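Local coordinates for protein alcohol dehydrogenase (Thermus thermophilus, PDB 2EIH) that binds zinc through four cysteines and probably works as an oxidoreductase, an NAD(P)-dependent alcohol dehydrogenase of the zinc-containing medium-chain type, at residues A[133-139]-A[301-305]; A[151-155]-A[296-300]; A[157-163]-A[260-264]; A[168-174]-A[236-242]. The contacts are given in a common frame with arbitrary orientation. Residues are numbered along the deposited sequence.

Contact 1. Residues A[133-139]-A[301-305]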
loop_
_atom_site.group_PDB
_atom_site.type_symbol
_atom_site.label_atom_id
_atom_site.label_comp_id
_atom_site.label_asym_id
_atom_site.label_seq_id
_atom_site.Cartn_x
_atom_site.Cartn_y
_atom_site.Cartn_z
ATOM N N ALA A 133 26.616 -11.159 3.494
ATOM C CA ALA A 133 26.380 -10.710 2.127
ATOM C C ALA A 133 27.718 -10.462 1.452
ATOM O O ALA A 133 28.704 -10.146 2.110
ATOM C CB ALA A 133 25.547 -9.441 2.123
ATOM N N PRO A 134 27.773 -10.608 0.121
ATOM C CA PRO A 134 29.026 -10.390 -0.609
ATOM C C PRO A 134 29.431 -8.931 -0.544
ATOM O O PRO A 134 28.596 -8.034 -0.705
ATOM C CB PRO A 134 28.676 -10.825 -2.029
ATOM C CG PRO A 134 27.244 -10.395 -2.136
ATOM C CD PRO A 134 26.667 -10.874 -0.815
ATOM N N LYS A 135 30.708 -8.702 -0.269
ATOM C CA LYS A 135 31.235 -7.356 -0.185
ATOM C C LYS A 135 31.458 -6.804 -1.575
ATOM O O LYS A 135 32.091 -7.447 -2.418
ATOM C CB LYS A 135 32.577 -7.335 0.554
ATOM C CG LYS A 135 33.376 -6.053 0.339
ATOM C CD LYS A 135 34.846 -6.246 0.694
ATOM C CE LYS A 135 35.711 -5.079 0.217
ATOM N NZ LYS A 135 35.718 -4.974 -1.264
ATOM N N PRO A 136 30.931 -5.602 -1.841
ATOM C CA PRO A 136 31.119 -4.991 -3.162
ATOM C C PRO A 136 32.633 -4.885 -3.440
ATOM O O PRO A 136 33.399 -4.490 -2.562
ATOM C CB PRO A 136 30.434 -3.626 -3.011
ATOM C CG PRO A 136 30.517 -3.358 -1.524
ATOM C CD PRO A 136 30.237 -4.691 -0.915
ATOM N N LYS A 137 33.058 -5.246 -4.646
ATOM C CA LYS A 137 34.475 -5.204 -4.976
ATOM C C LYS A 137 35.043 -3.821 -5.244
ATOM O O LYS A 137 36.259 -3.637 -5.283
ATOM C CB LYS A 137 34.785 -6.121 -6.170
ATOM C CG LYS A 137 34.570 -7.603 -5.884
ATOM C CD LYS A 137 35.048 -8.484 -7.037
ATOM C CE LYS A 137 34.693 -9.953 -6.802
ATOM N NZ LYS A 137 35.257 -10.472 -5.518
ATOM N N ASN A 138 34.185 -2.833 -5.427
ATOM C CA ASN A 138 34.686 -1.490 -5.689
ATOM C C ASN A 138 34.981 -0.729 -4.388
ATOM O O ASN A 138 35.377 0.438 -4.436
ATOM C CB ASN A 138 33.677 -0.692 -6.534
ATOM C CG ASN A 138 32.340 -0.486 -5.818
ATOM O OD1 ASN A 138 31.722 0.584 -5.911
ATOM N ND2 ASN A 138 31.883 -1.519 -5.112
ATOM N N LEU A 139 34.803 -1.386 -3.237
ATOM C CA LEU A 139 35.036 -0.745 -1.937
ATOM C C LEU A 139 36.176 -1.303 -1.101
ATOM O O LEU A 139 36.562 -2.467 -1.255
ATOM C CB LEU A 139 33.778 -0.806 -1.073
ATOM C CG LEU A 139 32.507 -0.063 -1.485
ATOM C CD1 LEU A 139 31.528 -0.189 -0.339
ATOM C CD2 LEU A 139 32.799 1.400 -1.790
ATOM N N LEU A 301 23.502 -2.801 -1.262
ATOM C CA LEU A 301 24.820 -3.163 -1.771
ATOM C C LEU A 301 24.889 -3.078 -3.300
ATOM O O LEU A 301 25.921 -2.736 -3.873
ATOM C CB LEU A 301 25.209 -4.562 -1.246
ATOM C CG LEU A 301 25.400 -4.678 0.291
ATOM C CD1 LEU A 301 25.534 -6.130 0.738
ATOM C CD2 LEU A 301 26.636 -3.900 0.699
ATOM N N ARG A 302 23.776 -3.371 -3.955
ATOM C CA ARG A 302 23.688 -3.287 -5.416
ATOM C C ARG A 302 23.898 -1.823 -5.835
ATOM O O ARG A 302 24.706 -1.541 -6.701
ATOM C CB ARG A 302 22.308 -3.788 -5.880
ATOM C CG ARG A 302 22.335 -4.765 -7.055
ATOM C CD ARG A 302 21.350 -5.913 -6.845
ATOM N NE ARG A 302 20.005 -5.439 -6.510
ATOM C CZ ARG A 302 19.180 -6.091 -5.692
ATOM N NH1 ARG A 302 19.572 -7.228 -5.134
ATOM N NH2 ARG A 302 17.961 -5.628 -5.435
ATOM N N PHE A 303 23.161 -0.903 -5.215
ATOM C CA PHE A 303 23.298 0.525 -5.511
ATOM C C PHE A 303 24.710 1.008 -5.167
ATOM O O PHE A 303 25.243 1.912 -5.821
ATOM C CB PHE A 303 22.269 1.365 -4.729
ATOM C CG PHE A 303 20.851 1.189 -5.203
ATOM C CD1 PHE A 303 19.877 0.666 -4.353
ATOM C CD2 PHE A 303 20.500 1.494 -6.520
ATOM C CE1 PHE A 303 18.573 0.442 -4.809
ATOM C CE2 PHE A 303 19.194 1.271 -6.985
ATOM C CZ PHE A 303 18.237 0.747 -6.134
ATOM N N VAL A 304 25.313 0.418 -4.136
ATOM C CA VAL A 304 26.666 0.805 -3.742
ATOM C C VAL A 304 27.680 0.398 -4.808
ATOM O O VAL A 304 28.603 1.147 -5.087
ATOM C CB VAL A 304 27.081 0.194 -2.376
ATOM C CG1 VAL A 304 28.543 0.522 -2.081
ATOM C CG2 VAL A 304 26.202 0.741 -1.273
ATOM N N GLU A 305 27.516 -0.775 -5.409
ATOM C CA GLU A 305 28.447 -1.182 -6.454
ATOM C C GLU A 305 28.292 -0.314 -7.691
ATOM O O GLU A 305 29.242 -0.130 -8.439
ATOM C CB GLU A 305 28.239 -2.635 -6.862
ATOM C CG GLU A 305 28.640 -3.633 -5.818
ATOM C CD GLU A 305 28.955 -4.984 -6.415
ATOM O OE1 GLU A 305 28.037 -5.615 -6.979
ATOM O OE2 GLU A 305 30.131 -5.407 -6.334
#

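Contact 2. Residues A[151-155]-A[296-300]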
loop_
_atom_site.group_PDB
_atom_site.type_symbol
_atom_site.label_atom_id
_atom_site.label_comp_id
_atom_site.label_asym_id
_atom_site.label_seq_id
_atom_site.Cartn_x
_atom_site.Cartn_y
_atom_site.Cartn_z
ATOM N N PHE A 151 22.945 2.171 6.658
ATOM C CA PHE A 151 22.143 2.139 5.444
ATOM C C PHE A 151 20.801 1.434 5.630
ATOM O O PHE A 151 19.796 1.872 5.080
ATOM C CB PHE A 151 22.932 1.562 4.268
ATOM C CG PHE A 151 23.795 2.582 3.605
ATOM C CD1 PHE A 151 25.038 2.891 4.128
ATOM C CD2 PHE A 151 23.300 3.346 2.554
ATOM C CE1 PHE A 151 25.778 3.961 3.627
ATOM C CE2 PHE A 151 24.024 4.418 2.041
ATOM C CZ PHE A 151 25.272 4.722 2.591
ATOM N N LEU A 152 20.763 0.375 6.427
ATOM C CA LEU A 152 19.502 -0.317 6.652
ATOM C C LEU A 152 18.519 0.539 7.431
ATOM O O LEU A 152 17.330 0.541 7.141
ATOM C CB LEU A 152 19.740 -1.626 7.404
ATOM C CG LEU A 152 20.377 -2.722 6.554
ATOM C CD1 LEU A 152 21.030 -3.757 7.453
ATOM C CD2 LEU A 152 19.309 -3.360 5.676
ATOM N N THR A 153 19.025 1.265 8.420
ATOM C CA THR A 153 18.187 2.114 9.246
ATOM C C THR A 153 17.656 3.288 8.434
ATOM O O THR A 153 16.486 3.639 8.535
ATOM C CB THR A 153 18.976 2.635 10.456
ATOM O OG1 THR A 153 19.389 1.526 11.257
ATOM C CG2 THR A 153 18.130 3.581 11.289
ATOM N N ALA A 154 18.521 3.887 7.625
ATOM C CA ALA A 154 18.129 5.014 6.796
ATOM C C ALA A 154 17.132 4.568 5.728
ATOM O O ALA A 154 16.241 5.322 5.340
ATOM C CB ALA A 154 19.358 5.619 6.130
ATOM N N TRP A 155 17.285 3.340 5.255
ATOM C CA TRP A 155 16.411 2.832 4.210
ATOM C C TRP A 155 14.981 2.604 4.692
ATOM O O TRP A 155 14.029 2.972 4.002
ATOM C CB TRP A 155 16.998 1.548 3.626
ATOM C CG TRP A 155 16.180 0.977 2.509
ATOM C CD1 TRP A 155 14.982 0.336 2.615
ATOM C CD2 TRP A 155 16.518 0.973 1.118
ATOM N NE1 TRP A 155 14.561 -0.080 1.379
ATOM C CE2 TRP A 155 15.489 0.292 0.440
ATOM C CE3 TRP A 155 17.605 1.460 0.379
ATOM C CZ2 TRP A 155 15.496 0.100 -0.948
ATOM C CZ3 TRP A 155 17.619 1.272 -0.994
ATOM C CH2 TRP A 155 16.571 0.585 -1.647
ATOM N N ARG A 296 16.586 -5.958 2.864
ATOM C CA ARG A 296 16.929 -4.638 2.357
ATOM C C ARG A 296 18.421 -4.442 2.074
ATOM O O ARG A 296 18.786 -3.542 1.324
ATOM C CB ARG A 296 16.473 -3.568 3.345
ATOM C CG ARG A 296 15.003 -3.652 3.706
ATOM C CD ARG A 296 14.142 -3.247 2.522
ATOM N NE ARG A 296 12.731 -3.172 2.887
ATOM C CZ ARG A 296 11.886 -4.193 2.834
ATOM N NH1 ARG A 296 10.625 -4.016 3.192
ATOM N NH2 ARG A 296 12.300 -5.379 2.403
ATOM N N LEU A 297 19.278 -5.274 2.664
ATOM C CA LEU A 297 20.720 -5.140 2.467
ATOM C C LEU A 297 21.151 -5.481 1.046
ATOM O O LEU A 297 22.218 -5.070 0.596
ATOM C CB LEU A 297 21.492 -6.035 3.456
ATOM C CG LEU A 297 22.817 -5.523 4.078
ATOM C CD1 LEU A 297 23.829 -6.645 4.180
ATOM C CD2 LEU A 297 23.389 -4.372 3.264
ATOM N N PHE A 298 20.329 -6.251 0.341
ATOM C CA PHE A 298 20.648 -6.649 -1.035
ATOM C C PHE A 298 20.549 -5.481 -2.016
ATOM O O PHE A 298 21.493 -5.204 -2.759
ATOM C CB PHE A 298 19.749 -7.810 -1.464
ATOM C CG PHE A 298 19.942 -9.044 -0.627
ATOM C CD1 PHE A 298 19.347 -9.149 0.633
ATOM C CD2 PHE A 298 20.762 -10.081 -1.072
ATOM C CE1 PHE A 298 19.567 -10.270 1.445
ATOM C CE2 PHE A 298 20.987 -11.203 -0.270
ATOM C CZ PHE A 298 20.385 -11.298 0.997
ATOM N N PRO A 299 19.402 -4.783 -2.047
ATOM C CA PRO A 299 19.340 -3.657 -2.983
ATOM C C PRO A 299 20.396 -2.591 -2.632
ATOM O O PRO A 299 21.019 -2.008 -3.516
ATOM C CB PRO A 299 17.910 -3.138 -2.812
ATOM C CG PRO A 299 17.570 -3.507 -1.416
ATOM C CD PRO A 299 18.135 -4.913 -1.308
ATOM N N ILE A 300 20.596 -2.349 -1.340
ATOM C CA ILE A 300 21.571 -1.359 -0.892
ATOM C C ILE A 300 22.957 -1.609 -1.484
ATOM O O ILE A 300 23.505 -0.738 -2.150
ATOM C CB ILE A 300 21.648 -1.330 0.648
ATOM C CG1 ILE A 300 20.355 -0.744 1.209
ATOM C CG2 ILE A 300 22.839 -0.511 1.112
ATOM C CD1 ILE A 300 20.253 -0.781 2.754
#

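Contact 3. Residues A[157-163]-A[260-264]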
loop_
_atom_site.group_PDB
_atom_site.type_symbol
_atom_site.label_atom_id
_atom_site.label_comp_id
_atom_site.label_asym_id
_atom_site.label_seq_id
_atom_site.Cartn_x
_atom_site.Cartn_y
_atom_site.Cartn_z
ATOM N N MET A 157 13.547 4.090 7.128
ATOM C CA MET A 157 12.975 5.404 7.389
ATOM C C MET A 157 12.543 6.112 6.101
ATOM O O MET A 157 11.404 6.569 5.991
ATOM C CB MET A 157 13.969 6.282 8.158
ATOM C CG MET A 157 14.281 5.787 9.562
ATOM S SD MET A 157 15.374 6.939 10.462
ATOM C CE MET A 157 16.863 6.568 9.695
ATOM N N VAL A 158 13.442 6.176 5.122
ATOM C CA VAL A 158 13.179 6.835 3.839
ATOM C C VAL A 158 12.195 6.079 2.941
ATOM O O VAL A 158 11.155 6.607 2.556
ATOM C CB VAL A 158 14.521 7.047 3.075
ATOM C CG1 VAL A 158 14.276 7.663 1.702
ATOM C CG2 VAL A 158 15.438 7.946 3.900
ATOM N N VAL A 159 12.530 4.836 2.623
ATOM C CA VAL A 159 11.702 4.014 1.752
ATOM C C VAL A 159 10.387 3.480 2.364
ATOM O O VAL A 159 9.306 3.818 1.889
ATOM C CB VAL A 159 12.555 2.851 1.190
ATOM C CG1 VAL A 159 11.756 2.029 0.202
ATOM C CG2 VAL A 159 13.797 3.417 0.519
ATOM N N ASP A 160 10.473 2.662 3.411
ATOM C CA ASP A 160 9.278 2.093 4.039
ATOM C C ASP A 160 8.457 3.063 4.909
ATOM O O ASP A 160 7.263 3.235 4.691
ATOM C CB ASP A 160 9.670 0.847 4.853
ATOM C CG ASP A 160 10.430 -0.189 4.016
ATOM O OD1 ASP A 160 9.923 -0.577 2.937
ATOM O OD2 ASP A 160 11.525 -0.628 4.436
ATOM N N LYS A 161 9.089 3.695 5.886
ATOM C CA LYS A 161 8.401 4.631 6.776
ATOM C C LYS A 161 7.911 5.915 6.110
ATOM O O LYS A 161 6.723 6.212 6.137
ATOM C CB LYS A 161 9.319 5.006 7.942
ATOM C CG LYS A 161 8.962 4.366 9.264
ATOM C CD LYS A 161 8.889 2.855 9.225
ATOM C CE LYS A 161 8.598 2.368 10.630
ATOM N NZ LYS A 161 8.276 0.932 10.750
ATOM N N LEU A 162 8.822 6.678 5.521
ATOM C CA LEU A 162 8.450 7.936 4.888
ATOM C C LEU A 162 7.881 7.796 3.479
ATOM O O LEU A 162 7.233 8.719 2.974
ATOM C CB LEU A 162 9.660 8.870 4.844
ATOM C CG LEU A 162 10.256 9.279 6.189
ATOM C CD1 LEU A 162 11.677 9.763 5.974
ATOM C CD2 LEU A 162 9.397 10.346 6.853
ATOM N N GLY A 163 8.124 6.655 2.840
ATOM C CA GLY A 163 7.635 6.462 1.485
ATOM C C GLY A 163 8.074 7.597 0.565
ATOM O O GLY A 163 7.301 8.060 -0.280
ATOM N N ARG A 260 5.375 13.647 7.246
ATOM C CA ARG A 260 5.800 12.488 7.989
ATOM C C ARG A 260 7.202 12.709 8.529
ATOM O O ARG A 260 8.068 13.264 7.855
ATOM C CB ARG A 260 5.705 11.259 7.083
ATOM C CG ARG A 260 4.255 10.964 6.747
ATOM C CD ARG A 260 4.042 10.313 5.408
ATOM N NE ARG A 260 4.414 8.911 5.376
ATOM C CZ ARG A 260 4.145 8.111 4.346
ATOM N NH1 ARG A 260 3.506 8.584 3.283
ATOM N NH2 ARG A 260 4.515 6.838 4.366
ATOM N N ILE A 261 7.404 12.287 9.772
ATOM C CA ILE A 261 8.690 12.430 10.443
ATOM C C ILE A 261 9.136 11.053 10.925
ATOM O O ILE A 261 8.433 10.405 11.690
ATOM C CB ILE A 261 8.552 13.385 11.647
ATOM C CG1 ILE A 261 7.977 14.730 11.172
ATOM C CG2 ILE A 261 9.900 13.591 12.322
ATOM C CD1 ILE A 261 7.452 15.622 12.297
ATOM N N ALA A 262 10.294 10.601 10.455
ATOM C CA ALA A 262 10.824 9.304 10.854
ATOM C C ALA A 262 11.920 9.535 11.891
ATOM O O ALA A 262 12.843 10.315 11.669
ATOM C CB ALA A 262 11.394 8.568 9.646
ATOM N N ILE A 263 11.814 8.857 13.023
ATOM C CA ILE A 263 12.793 9.004 14.084
ATOM C C ILE A 263 13.542 7.720 14.387
ATOM O O ILE A 263 12.949 6.710 14.745
ATOM C CB ILE A 263 12.129 9.514 15.371
ATOM C CG1 ILE A 263 11.718 10.974 15.194
ATOM C CG2 ILE A 263 13.077 9.347 16.544
ATOM C CD1 ILE A 263 11.094 11.585 16.413
ATOM N N ALA A 264 14.861 7.791 14.256
ATOM C CA ALA A 264 15.734 6.651 14.492
ATOM C C ALA A 264 15.946 6.363 15.971
ATOM O O ALA A 264 15.088 5.779 16.639
ATOM C CB ALA A 264 17.074 6.888 13.818
#

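Contact 4. Residues A[168-174]-A[236-242]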
loop_
_atom_site.group_PDB
_atom_site.type_symbol
_atom_site.label_atom_id
_atom_site.label_comp_id
_atom_site.label_asym_id
_atom_site.label_seq_id
_atom_site.Cartn_x
_atom_site.Cartn_y
_atom_site.Cartn_z
ATOM N N ASP A 168 9.137 15.016 -3.651
ATOM C CA ASP A 168 9.087 15.197 -2.204
ATOM C C ASP A 168 10.208 16.086 -1.719
ATOM O O ASP A 168 11.328 16.049 -2.237
ATOM C CB ASP A 168 9.266 13.874 -1.460
ATOM C CG ASP A 168 7.976 13.148 -1.240
ATOM O OD1 ASP A 168 6.917 13.683 -1.628
ATOM O OD2 ASP A 168 8.019 12.036 -0.682
ATOM N N ASP A 169 9.899 16.873 -0.703
ATOM C CA ASP A 169 10.897 17.706 -0.071
ATOM C C ASP A 169 11.244 16.947 1.198
ATOM O O ASP A 169 10.435 16.854 2.122
ATOM C CB ASP A 169 10.328 19.081 0.249
ATOM C CG ASP A 169 10.486 20.038 -0.904
ATOM O OD1 ASP A 169 9.476 20.629 -1.339
ATOM O OD2 ASP A 169 11.639 20.201 -1.378
ATOM N N VAL A 170 12.436 16.363 1.215
ATOM C CA VAL A 170 12.891 15.607 2.369
ATOM C C VAL A 170 13.865 16.451 3.195
ATOM O O VAL A 170 14.762 17.091 2.648
ATOM C CB VAL A 170 13.596 14.299 1.933
ATOM C CG1 VAL A 170 14.098 13.545 3.157
ATOM C CG2 VAL A 170 12.635 13.428 1.144
ATOM N N LEU A 171 13.666 16.470 4.507
ATOM C CA LEU A 171 14.543 17.207 5.412
ATOM C C LEU A 171 15.318 16.181 6.232
ATOM O O LEU A 171 14.719 15.312 6.873
ATOM C CB LEU A 171 13.726 18.111 6.347
ATOM C CG LEU A 171 14.436 18.803 7.528
ATOM C CD1 LEU A 171 15.367 19.910 7.028
ATOM C CD2 LEU A 171 13.394 19.398 8.463
ATOM N N VAL A 172 16.645 16.265 6.183
ATOM C CA VAL A 172 17.505 15.358 6.945
ATOM C C VAL A 172 18.203 16.184 8.040
ATOM O O VAL A 172 18.822 17.209 7.750
ATOM C CB VAL A 172 18.588 14.723 6.052
ATOM C CG1 VAL A 172 19.432 13.754 6.870
ATOM C CG2 VAL A 172 17.937 14.004 4.878
ATOM N N MET A 173 18.109 15.731 9.289
ATOM C CA MET A 173 18.713 16.435 10.414
ATOM C C MET A 173 20.145 16.045 10.742
ATOM O O MET A 173 20.530 14.874 10.650
ATOM C CB MET A 173 17.854 16.253 11.669
ATOM C CG MET A 173 16.479 16.867 11.602
ATOM S SD MET A 173 16.526 18.666 11.517
ATOM C CE MET A 173 16.473 19.078 13.288
ATOM N N ALA A 174 20.925 17.051 11.136
ATOM C CA ALA A 174 22.325 16.865 11.528
ATOM C C ALA A 174 23.130 15.995 10.575
ATOM O O ALA A 174 23.316 14.817 10.824
ATOM C CB ALA A 174 22.377 16.277 12.932
ATOM N N ALA A 236 8.760 21.017 4.835
ATOM C CA ALA A 236 9.201 19.723 4.314
ATOM C C ALA A 236 8.099 18.665 4.389
ATOM O O ALA A 236 7.341 18.609 5.357
ATOM C CB ALA A 236 10.436 19.244 5.066
ATOM N N ASP A 237 8.016 17.832 3.359
ATOM C CA ASP A 237 7.012 16.779 3.300
ATOM C C ASP A 237 7.409 15.585 4.152
ATOM O O ASP A 237 6.585 15.036 4.880
ATOM C CB ASP A 237 6.829 16.311 1.862
ATOM C CG ASP A 237 6.350 17.401 0.961
ATOM O OD1 ASP A 237 5.181 17.816 1.098
ATOM O OD2 ASP A 237 7.143 17.860 0.116
ATOM N N LYS A 238 8.673 15.188 4.037
ATOM C CA LYS A 238 9.220 14.057 4.780
ATOM C C LYS A 238 10.433 14.494 5.576
ATOM O O LYS A 238 11.250 15.262 5.078
ATOM C CB LYS A 238 9.638 12.928 3.832
ATOM C CG LYS A 238 8.525 11.971 3.442
ATOM C CD LYS A 238 7.381 12.676 2.752
ATOM C CE LYS A 238 6.258 11.707 2.417
ATOM N NZ LYS A 238 6.471 10.939 1.164
ATOM N N VAL A 239 10.558 13.995 6.803
ATOM C CA VAL A 239 11.690 14.356 7.652
ATOM C C VAL A 239 12.408 13.164 8.287
ATOM O O VAL A 239 11.782 12.292 8.879
ATOM C CB VAL A 239 11.246 15.296 8.782
ATOM C CG1 VAL A 239 12.443 15.675 9.643
ATOM C CG2 VAL A 239 10.595 16.532 8.190
ATOM N N VAL A 240 13.729 13.134 8.154
ATOM C CA VAL A 240 14.531 12.073 8.749
ATOM C C VAL A 240 15.273 12.667 9.933
ATOM O O VAL A 240 16.135 13.522 9.762
ATOM C CB VAL A 240 15.562 11.519 7.769
ATOM C CG1 VAL A 240 16.343 10.403 8.432
ATOM C CG2 VAL A 240 14.877 11.034 6.508
ATOM N N ASP A 241 14.939 12.208 11.131
ATOM C CA ASP A 241 15.561 12.717 12.341
ATOM C C ASP A 241 16.163 11.595 13.188
ATOM O O ASP A 241 15.520 10.572 13.413
ATOM C CB ASP A 241 14.517 13.472 13.161
ATOM C CG ASP A 241 15.134 14.274 14.275
ATOM O OD1 ASP A 241 14.392 14.852 15.090
ATOM O OD2 ASP A 241 16.372 14.332 14.332
ATOM N N HIS A 242 17.391 11.771 13.663
ATOM C CA HIS A 242 18.011 10.736 14.492
ATOM C C HIS A 242 18.470 11.332 15.809
ATOM O O HIS A 242 19.163 10.683 16.588
ATOM C CB HIS A 242 19.218 10.112 13.790
ATOM C CG HIS A 242 20.377 11.046 13.653
ATOM N ND1 HIS A 242 20.425 12.039 12.698
ATOM C CD2 HIS A 242 21.514 11.172 14.379
ATOM C CE1 HIS A 242 21.538 12.734 12.839
ATOM N NE2 HIS A 242 22.217 12.227 13.855
#

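Contact 1. Residues A[133-139]-A[301-305]
Ala-133, at the end of strand 132-134, turns its CB toward helix 297-306 and comes within 3.6 Å of Leu-301 CD1; at Pro-134 the carbonyl oxygen O is still 3.9 Å from that same CD1. The side chain of Lys-135 points away from the helix, and its NZ bonds to Pro-136 O (2.7 Å) and Leu-139 O (2.6 Å) and forms a salt bridge with Glu-84. Pro-136 has the most surface covered on this segment (55 Å²) and touches Leu-301, Val-304 and Glu-305. Its CD lies 4.0 Å from Leu-301 CD2 and its CB 3.3 Å from Glu-305 CG, and it begins a type I turn that runs to Leu-139. Here strand 132-134, paired with 84-91 in the GroES-like part of the medium-chain dehydrogenase fold, is met by helix 297-306, which follows 285-288, the last strand of the Rossmann-type sheet. Within the turn, Lys-137 N makes a weak hydrogen bond to Glu-305 OE2 (3.4 Å, 149°). Leu-139 CD1 then packs 3.5 Å from Val-304 CG1.

Contact 2. Residues A[151-155]-A[296-300]
Two helices of the medium-chain dehydrogenase fold pack here: 148-161, which leads into the first strand of the Rossmann-type sheet, and the first turn of 297-306. No hydrogen bond crosses the interface, and of the 375 Å² buried, Trp-155 and Ile-300 contribute 88 Å² each and Leu-152 68 Å². Ile-300 is the shared partner. With chi1 m and chi2 t, its side chain extends so that CD1 comes 3.6 Å from Phe-151 O and 4.0 Å from Leu-152 CD2, CG2 lies 3.8 Å from Phe-151 CB, and CG1 is 3.6 Å from Trp-155 CE3. Leu-152 reaches the start of the opposing helix through one methyl, CD2, which is 3.6 Å from Leu-297 N, 4.1 Å from Leu-297 CB and 3.7 Å from Arg-296 CB. The indole of Trp-155 spans the remaining width of the interface: CH2 is 4.1 Å from Pro-299 CB, and Arg-296 CB lies over one ring face. Another subunit continues the packing, since Arg-165 of the second subunit also touches Trp-155. The aliphatic part of Arg-296 follows the indole, bringing Arg-296 CD to 3.4 Å from Trp-155 NE1.

Contact 3. Residues A[157-163]-A[260-264]
This is a buried helix-on-sheet contact in the Rossmann-type nucleotide-binding domain, where the C-terminal part of helix 148-161 covers one face of strand 259-263. The short axes pass 9.2 Å apart at 120°, so the helix runs obliquely across the strand. Alternation along the strand selects the residues: Arg-260 and Ala-262 point toward the helix, Ile-261 and Ile-263 away. The small Ala-262 permits close approach, its CB lying 3.8 Å from Met-157 CB and 3.7 Å from Leu-162 CG, while Met-157 SD reaches Ala-264 CB at 3.8 Å. Residues 157-161 form a wider pi-type turn, marked by Leu-162 N bonding to Met-157 O at 2.6 Å, and the chain leaves helical geometry at Gly-163 (phi 54°). Arg-260 reaches this turn, where its NH2 donates to Lys-161 O (2.9 Å, 148°). Met-157, Val-158 and Leu-162 also rest on Val-240 of neighbouring strand 236-241, Lys-161 touches Leu-287 of strand 285-288, and helix 180-189 packs beside Val-158 and Val-159.

Contact 4. Residues A[168-174]-A[236-242]
Strands 169-172 and 239-241 run parallel, their axes 4.7 Å apart and inclined by only 12°. Alternate residues of 169-173 bond across: Lys-238 N to Asp-169 O (3.1 Å), Leu-171 N to Lys-238 O (2.8 Å), Val-240 N to Leu-171 O (2.7 Å) and Met-173 N to Val-240 O (3.0 Å), whereas the backbones of Val-170 and Val-172 bond to strand 193-198. The chain turns a corner at 237-238, so that Asp-237 N also reaches Asp-169 O (2.9 Å), while Asp-237 OD2 accepts from Asp-169 N (3.0 Å). This is the central pair of the six-stranded parallel Rossmann sheet, strands one and four in the order 3-2-1-4-5-6. Side chains alternate between its faces. On one, Val-170 CG1 meets Val-240 CG2 at 4.3 Å, beneath helix 180-189; on the other, Leu-171 CB packs against Val-239 CG2 (4.0 Å) and Ala-236 CB (3.7 Å), facing helix 248-254. Lys-238 NZ forms a salt bridge with Asp-168 OD2 (2.6 Å), and the carboxylate of Asp-169 pairs with Lys-234 and Arg-193.

How the contacts relate
Contacts 2, 3 and 4 are buried, whereas contact 1 is partly exposed. Chemistry follows position: contact 4 is built on main-chain hydrogen bonds within a sheet, contact 3 on Met-157 and Leu-162 against small alanines plus one arginine hydrogen bond, contact 2 on apolar and aromatic side chains plus the aliphatic part of Arg-296, with no hydrogen bond across, and contact 1 on Pro-136 and aliphatic side chains edged by a weak hydrogen bond. Helix 297-306 serves contacts 1 and 2, which touch where Phe-303 CE1 meets Trp-155 CH2 at 3.7 Å. Helix 148-161 joins contacts 2 and 3, bridged by Arg-296 NE to Asp-160 OD2 at 3.2 Å. Contacts 3 and 4 share the sheet through adjacent strands.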